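PDB 2X8X: Tlr1789 protein from Thermosynechococcus elongatus, which probably helps to insert proteins into, or move them across, the cyanobacterial outer membrane as an Omp85-family protein, its N-terminal POTRA domains probably receiving the client chains. Local coordinates for residues E93-N96 with E97-P101; A114-E117 with K118-F122. All coordinates share one frame; numbering follows the deposited sequence.

Contact 1 of 2, residues E93-N96 with E97-P101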
ATOM      1  N   GLU A  93      -6.168  14.530  -6.865  1.00 26.80           N
ATOM      2  CA  GLU A  93      -5.249  15.674  -6.664  1.00 28.16           C
ATOM      3  C   GLU A  93      -4.279  15.505  -5.477  1.00 27.15           C
ATOM      4  O   GLU A  93      -3.138  15.987  -5.504  1.00 27.77           O
ATOM      5  CB  GLU A  93      -6.009  16.988  -6.471  1.00 29.89           C
ATOM      6  CG  GLU A  93      -6.684  17.552  -7.734  1.00 35.59           C
ATOM      7  CD  GLU A  93      -7.918  16.728  -8.149  1.00 44.12           C
ATOM      8  OE1 GLU A  93      -8.752  16.359  -7.261  1.00 45.94           O
ATOM      9  OE2 GLU A  93      -8.047  16.438  -9.366  1.00 48.90           O
ATOM     10  N   LYS A  94      -4.768  14.899  -4.396  1.00 26.58           N
ATOM     11  CA  LYS A  94      -3.908  14.611  -3.235  1.00 25.04           C
ATOM     12  C   LYS A  94      -2.836  13.568  -3.591  1.00 22.03           C
ATOM     13  O   LYS A  94      -1.689  13.666  -3.184  1.00 21.00           O
ATOM     14  CB  LYS A  94      -4.793  14.109  -2.065  1.00 25.90           C
ATOM     15  CG  LYS A  94      -4.053  13.769  -0.808  1.00 24.36           C
ATOM     16  CD  LYS A  94      -3.213  14.929  -0.340  1.00 24.93           C
ATOM     17  CE  LYS A  94      -2.540  14.545   0.958  1.00 26.09           C
ATOM     18  NZ  LYS A  94      -2.362  15.757   1.745  1.00 31.62           N
ATOM     19  N   VAL A  95      -3.240  12.542  -4.338  1.00 21.85           N
ATOM     20  CA  VAL A  95      -2.293  11.557  -4.896  1.00 21.31           C
ATOM     21  C   VAL A  95      -1.223  12.234  -5.747  1.00 22.28           C
ATOM     22  O   VAL A  95      -0.021  11.948  -5.561  1.00 24.41           O
ATOM     23  CB  VAL A  95      -3.013  10.405  -5.673  1.00 20.79           C
ATOM     24  CG1 VAL A  95      -2.017   9.653  -6.471  1.00 19.56           C
ATOM     25  CG2 VAL A  95      -3.719   9.453  -4.709  1.00 18.63           C
ATOM     26  N   ASN A  96      -1.619  13.205  -6.582  1.00 22.92           N
ATOM     27  CA  ASN A  96      -0.670  13.934  -7.468  1.00 23.65           C
ATOM     28  C   ASN A  96       0.315  14.726  -6.636  1.00 23.88           C
ATOM     29  O   ASN A  96       1.532  14.745  -6.900  1.00 23.38           O
ATOM     30  CB  ASN A  96      -1.363  14.916  -8.447  1.00 23.19           C
ATOM     31  CG  ASN A  96      -2.238  14.225  -9.501  1.00 27.13           C
ATOM     32  OD1 ASN A  96      -3.168  14.847 -10.073  1.00 29.30           O
ATOM     33  ND2 ASN A  96      -1.968  12.962  -9.779  1.00 25.84           N
ATOM     34  N   GLU A  97      -0.199  15.379  -5.602  1.00 25.43           N
ATOM     35  CA  GLU A  97       0.681  16.101  -4.672  1.00 26.37           C
ATOM     36  C   GLU A  97       1.672  15.177  -3.900  1.00 25.66           C
ATOM     37  O   GLU A  97       2.867  15.469  -3.795  1.00 25.22           O
ATOM     38  CB  GLU A  97      -0.218  16.922  -3.766  1.00 28.83           C
ATOM     39  CG  GLU A  97       0.356  17.433  -2.471  1.00 35.48           C
ATOM     40  CD  GLU A  97      -0.765  18.015  -1.574  1.00 45.24           C
ATOM     41  OE1 GLU A  97      -1.934  18.174  -2.072  1.00 47.37           O
ATOM     42  OE2 GLU A  97      -0.472  18.315  -0.385  1.00 48.18           O
ATOM     43  N   ILE A  98       1.204  14.068  -3.335  1.00 23.09           N
ATOM     44  CA  ILE A  98       2.134  13.095  -2.683  1.00 20.99           C
ATOM     45  C   ILE A  98       3.300  12.633  -3.577  1.00 20.11           C
ATOM     46  O   ILE A  98       4.469  12.637  -3.162  1.00 19.06           O
ATOM     47  CB  ILE A  98       1.332  11.854  -2.101  1.00 20.82           C
ATOM     48  CG1 ILE A  98       0.490  12.318  -0.931  1.00 20.63           C
ATOM     49  CG2 ILE A  98       2.268  10.629  -1.742  1.00 18.93           C
ATOM     50  CD1 ILE A  98      -0.654  11.317  -0.624  1.00 21.29           C
ATOM     51  N   PHE A  99       2.996  12.354  -4.833  1.00 19.44           N
ATOM     52  CA  PHE A  99       3.948  11.777  -5.720  1.00 18.93           C
ATOM     53  C   PHE A  99       4.670  12.808  -6.612  1.00 19.33           C
ATOM     54  O   PHE A  99       5.660  12.427  -7.209  1.00 18.82           O
ATOM     55  CB  PHE A  99       3.349  10.584  -6.548  1.00 15.32           C
ATOM     56  CG  PHE A  99       2.992   9.379  -5.713  1.00 17.81           C
ATOM     57  CD1 PHE A  99       1.693   9.219  -5.234  1.00 14.79           C
ATOM     58  CD2 PHE A  99       3.930   8.404  -5.377  1.00 13.44           C
ATOM     59  CE1 PHE A  99       1.344   8.116  -4.438  1.00 15.08           C
ATOM     60  CE2 PHE A  99       3.565   7.314  -4.622  1.00 18.31           C
ATOM     61  CZ  PHE A  99       2.263   7.162  -4.142  1.00 16.06           C
ATOM     62  N   ALA A 100       4.234  14.082  -6.663  1.00 18.82           N
ATOM     63  CA  ALA A 100       4.953  15.149  -7.456  1.00 21.54           C
ATOM     64  C   ALA A 100       6.492  15.109  -7.400  1.00 22.07           C
ATOM     65  O   ALA A 100       7.124  15.273  -8.468  1.00 22.26           O
ATOM     66  CB  ALA A 100       4.413  16.620  -7.132  1.00 19.06           C
ATOM     67  N   PRO A 101       7.115  14.879  -6.190  1.00 22.01           N
ATOM     68  CA  PRO A 101       8.592  14.949  -6.200  1.00 21.14           C
ATOM     69  C   PRO A 101       9.290  13.849  -7.035  1.00 21.44           C
ATOM     70  O   PRO A 101      10.480  13.984  -7.408  1.00 19.96           O
ATOM     71  CB  PRO A 101       8.971  14.814  -4.725  1.00 22.88           C
ATOM     72  CG  PRO A 101       7.728  15.483  -3.936  1.00 21.94           C
ATOM     73  CD  PRO A 101       6.559  14.896  -4.802  1.00 22.83           C
TER
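The first helix of the middle POTRA domain, residues 92-99, carries this contact, in which one turn of side chains, 93-96, meets the next, 97-101. Backbone bonds of the i to i+4 kind join the turns: E97 N to E93 O, I98 N to K94 O at 2.9 Å, and F99 N to V95 O. The link from A100 N to N96 O is weak, bent to 128° at the hydrogen.

On the outward side, K94 and E97 form a long salt bridge, NZ to OE2 at 3.8 Å. A chi1 of 180° sets K94 CG opposite the backbone N, and the bend at chi2 then carries the chain over the following turn. There its methylene CD lies 3.9 Å from E97 OE1, and CE lies 4.1 Å from I98 CD1.

The inward side is apolar. V95 CG1 rests 3.9 Å from F99 CD1, while V95 O sits at the edge of the F99 ring, in its plane, 3.2 Å from CD1. I98 CG2 covers part of one ring face near the rim. V95 and F99 then reach V82 of strand 81-85, and I98 and F99 meet helix 109-125.

Such a division, charged outside and apolar inside, is that of an amphipathic helix laid against the sheet of a POTRA domain.

Contact 2 of 2, residues A114-E117 with K118-F122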
ATOM      1  N   ALA A 114       7.339   4.561   0.020  1.00 17.42           N
ATOM      2  CA  ALA A 114       7.220   5.721   0.930  1.00 17.83           C
ATOM      3  C   ALA A 114       5.965   6.578   0.581  1.00 17.69           C
ATOM      4  O   ALA A 114       5.230   7.014   1.496  1.00 18.32           O
ATOM      5  CB  ALA A 114       8.516   6.566   0.886  1.00 16.32           C
ATOM      6  N   GLY A 115       5.685   6.811  -0.710  1.00 15.53           N
ATOM      7  CA  GLY A 115       4.419   7.465  -1.030  1.00 14.73           C
ATOM      8  C   GLY A 115       3.168   6.693  -0.654  1.00 14.64           C
ATOM      9  O   GLY A 115       2.159   7.271  -0.282  1.00 15.80           O
ATOM     10  N   ILE A 116       3.193   5.381  -0.821  1.00 15.80           N
ATOM     11  CA  ILE A 116       2.084   4.525  -0.420  1.00 16.34           C
ATOM     12  C   ILE A 116       1.903   4.695   1.072  1.00 17.13           C
ATOM     13  O   ILE A 116       0.761   4.881   1.561  1.00 18.12           O
ATOM     14  CB  ILE A 116       2.347   3.037  -0.797  1.00 15.51           C
ATOM     15  CG1 ILE A 116       2.240   2.878  -2.312  1.00 13.96           C
ATOM     16  CG2 ILE A 116       1.372   2.132  -0.066  1.00 15.08           C
ATOM     17  CD1 ILE A 116       2.596   1.481  -2.762  1.00 18.03           C
ATOM     18  N   GLU A 117       3.021   4.787   1.811  1.00 18.24           N
ATOM     19  CA  GLU A 117       2.909   5.038   3.262  1.00 18.92           C
ATOM     20  C   GLU A 117       2.310   6.417   3.597  1.00 18.12           C
ATOM     21  O   GLU A 117       1.593   6.552   4.585  1.00 17.86           O
ATOM     22  CB  GLU A 117       4.224   4.872   4.024  1.00 20.55           C
ATOM     23  CG  GLU A 117       4.720   3.428   4.096  1.00 32.51           C
ATOM     24  CD  GLU A 117       3.554   2.350   4.248  1.00 45.53           C
ATOM     25  OE1 GLU A 117       2.663   2.458   5.163  1.00 48.65           O
ATOM     26  OE2 GLU A 117       3.545   1.357   3.449  1.00 47.70           O
ATOM     27  N   LYS A 118       2.588   7.424   2.777  1.00 16.86           N
ATOM     28  CA  LYS A 118       1.921   8.728   2.938  1.00 17.49           C
ATOM     29  C   LYS A 118       0.429   8.629   2.723  1.00 16.93           C
ATOM     30  O   LYS A 118      -0.373   9.333   3.370  1.00 18.36           O
ATOM     31  CB  LYS A 118       2.524   9.733   1.947  1.00 16.08           C
ATOM     32  CG  LYS A 118       3.833  10.345   2.580  1.00 18.45           C
ATOM     33  CD  LYS A 118       4.432  11.370   1.605  1.00 25.74           C
ATOM     34  CE  LYS A 118       5.119  10.586   0.418  1.00 35.10           C
ATOM     35  NZ  LYS A 118       6.633  10.365   0.315  1.00 30.39           N
ATOM     36  N   ILE A 119       0.020   7.799   1.779  1.00 17.13           N
ATOM     37  CA  ILE A 119      -1.452   7.657   1.574  1.00 14.89           C
ATOM     38  C   ILE A 119      -2.105   6.999   2.833  1.00 16.87           C
ATOM     39  O   ILE A 119      -3.154   7.439   3.321  1.00 17.57           O
ATOM     40  CB  ILE A 119      -1.731   6.844   0.305  1.00 14.24           C
ATOM     41  CG1 ILE A 119      -1.443   7.654  -0.952  1.00 13.83           C
ATOM     42  CG2 ILE A 119      -3.180   6.315   0.331  1.00 15.00           C
ATOM     43  CD1 ILE A 119      -1.432   6.678  -2.232  1.00 12.73           C
ATOM     44  N   ASN A 120      -1.500   5.940   3.334  1.00 17.46           N
ATOM     45  CA  ASN A 120      -2.069   5.182   4.494  1.00 19.82           C
ATOM     46  C   ASN A 120      -2.053   6.065   5.709  1.00 20.85           C
ATOM     47  O   ASN A 120      -2.951   5.983   6.544  1.00 20.62           O
ATOM     48  CB  ASN A 120      -1.263   3.912   4.765  1.00 19.25           C
ATOM     49  CG  ASN A 120      -1.370   2.892   3.616  1.00 18.96           C
ATOM     50  OD1 ASN A 120      -2.318   2.952   2.811  1.00 20.28           O
ATOM     51  ND2 ASN A 120      -0.418   1.945   3.542  1.00 16.42           N
ATOM     52  N   THR A 121      -1.051   6.961   5.798  1.00 21.33           N
ATOM     53  CA  THR A 121      -1.019   7.940   6.881  1.00 19.73           C
ATOM     54  C   THR A 121      -2.115   8.984   6.701  1.00 21.13           C
ATOM     55  O   THR A 121      -2.750   9.369   7.669  1.00 22.41           O
ATOM     56  CB  THR A 121       0.377   8.643   7.014  1.00 20.39           C
ATOM     57  OG1 THR A 121       1.359   7.641   7.255  1.00 16.73           O
ATOM     58  CG2 THR A 121       0.388   9.620   8.153  1.00 20.33           C
ATOM     59  N   PHE A 122      -2.364   9.447   5.486  1.00 22.31           N
ATOM     60  CA  PHE A 122      -3.509  10.319   5.270  1.00 23.43           C
ATOM     61  C   PHE A 122      -4.818   9.672   5.790  1.00 24.66           C
ATOM     62  O   PHE A 122      -5.544  10.298   6.577  1.00 24.63           O
ATOM     63  CB  PHE A 122      -3.644  10.751   3.826  1.00 23.41           C
ATOM     64  CG  PHE A 122      -5.005  11.338   3.491  1.00 27.02           C
ATOM     65  CD1 PHE A 122      -5.247  12.717   3.678  1.00 30.05           C
ATOM     66  CD2 PHE A 122      -6.040  10.513   3.012  1.00 24.81           C
ATOM     67  CE1 PHE A 122      -6.519  13.286   3.370  1.00 29.29           C
ATOM     68  CE2 PHE A 122      -7.323  11.037   2.710  1.00 25.57           C
ATOM     69  CZ  PHE A 122      -7.571  12.436   2.888  1.00 30.88           C
TER
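With chi1 at -66°, N120 sets its CG anti to its own carbonyl carbon, and E117 does likewise before bending at chi2. Together these torsions bring the N120 amide and the E117 carboxylate close on one side of helix 109-125, with ND2 3.5 Å from OE1 and the two planes turned 68° apart. The meeting is a loose polar approach. The firmer partner of the amide is outside the helix: OD1 accepts a hydrogen bond from V133 N of strand 132-139. I116 lies alongside N120 and points the same way, its CG2 4.0 Å from ND2, and it also packs on V133.

T121 turns its hydroxyl back along the helix. OG1 gives a hydrogen bond of 2.9 Å to E117 O, which also accepts the backbone bond from T121 N. The two donors arrive from opposite faces of the carbonyl plane, OG1 tilted 32° from it. Further backbone bonds from K118 N to A114 O, I119 N to G115 O and N120 N to I116 O continue the helical pattern.

K118 folds toward the preceding turn through bends at chi3 and chi4. Its CE comes to 3.5 Å from G115 CA, and NZ ends 3.8 Å from A114 O.

The chemistry is thus shared between helix and sheet. E117 O, accepting from both T121 N and OG1, helps to hold the threonine hydroxyl on this side; OG1 also has a weak bond with R124 NH2. The asparagine, meanwhile, spends its carbonyl oxygen on a strand N-H and so ties helix 109-125 to strand 132-139 by a polar bond beside the apolar packing of I116.

How the contacts relate
Contact 1 and contact 2 show how two helices, each held by its own local bonds, are joined through side chains. They lie on successive helices of one POTRA domain, their centres about 11 Å apart, and they touch directly. I98 is the main bridge: its CG2 is 3.6 Å from K118 CE, and its CD1 is 3.8 Å from I119 CG1. Beside it, F99 CZ approaches G115 C at 3.6 Å, where the absence of a side chain lets the ring come close to the backbone. On the sheet, 93-101 meets strand 81-85, whereas 114-122 meets strand 132-139; between them the helices span both outer strands.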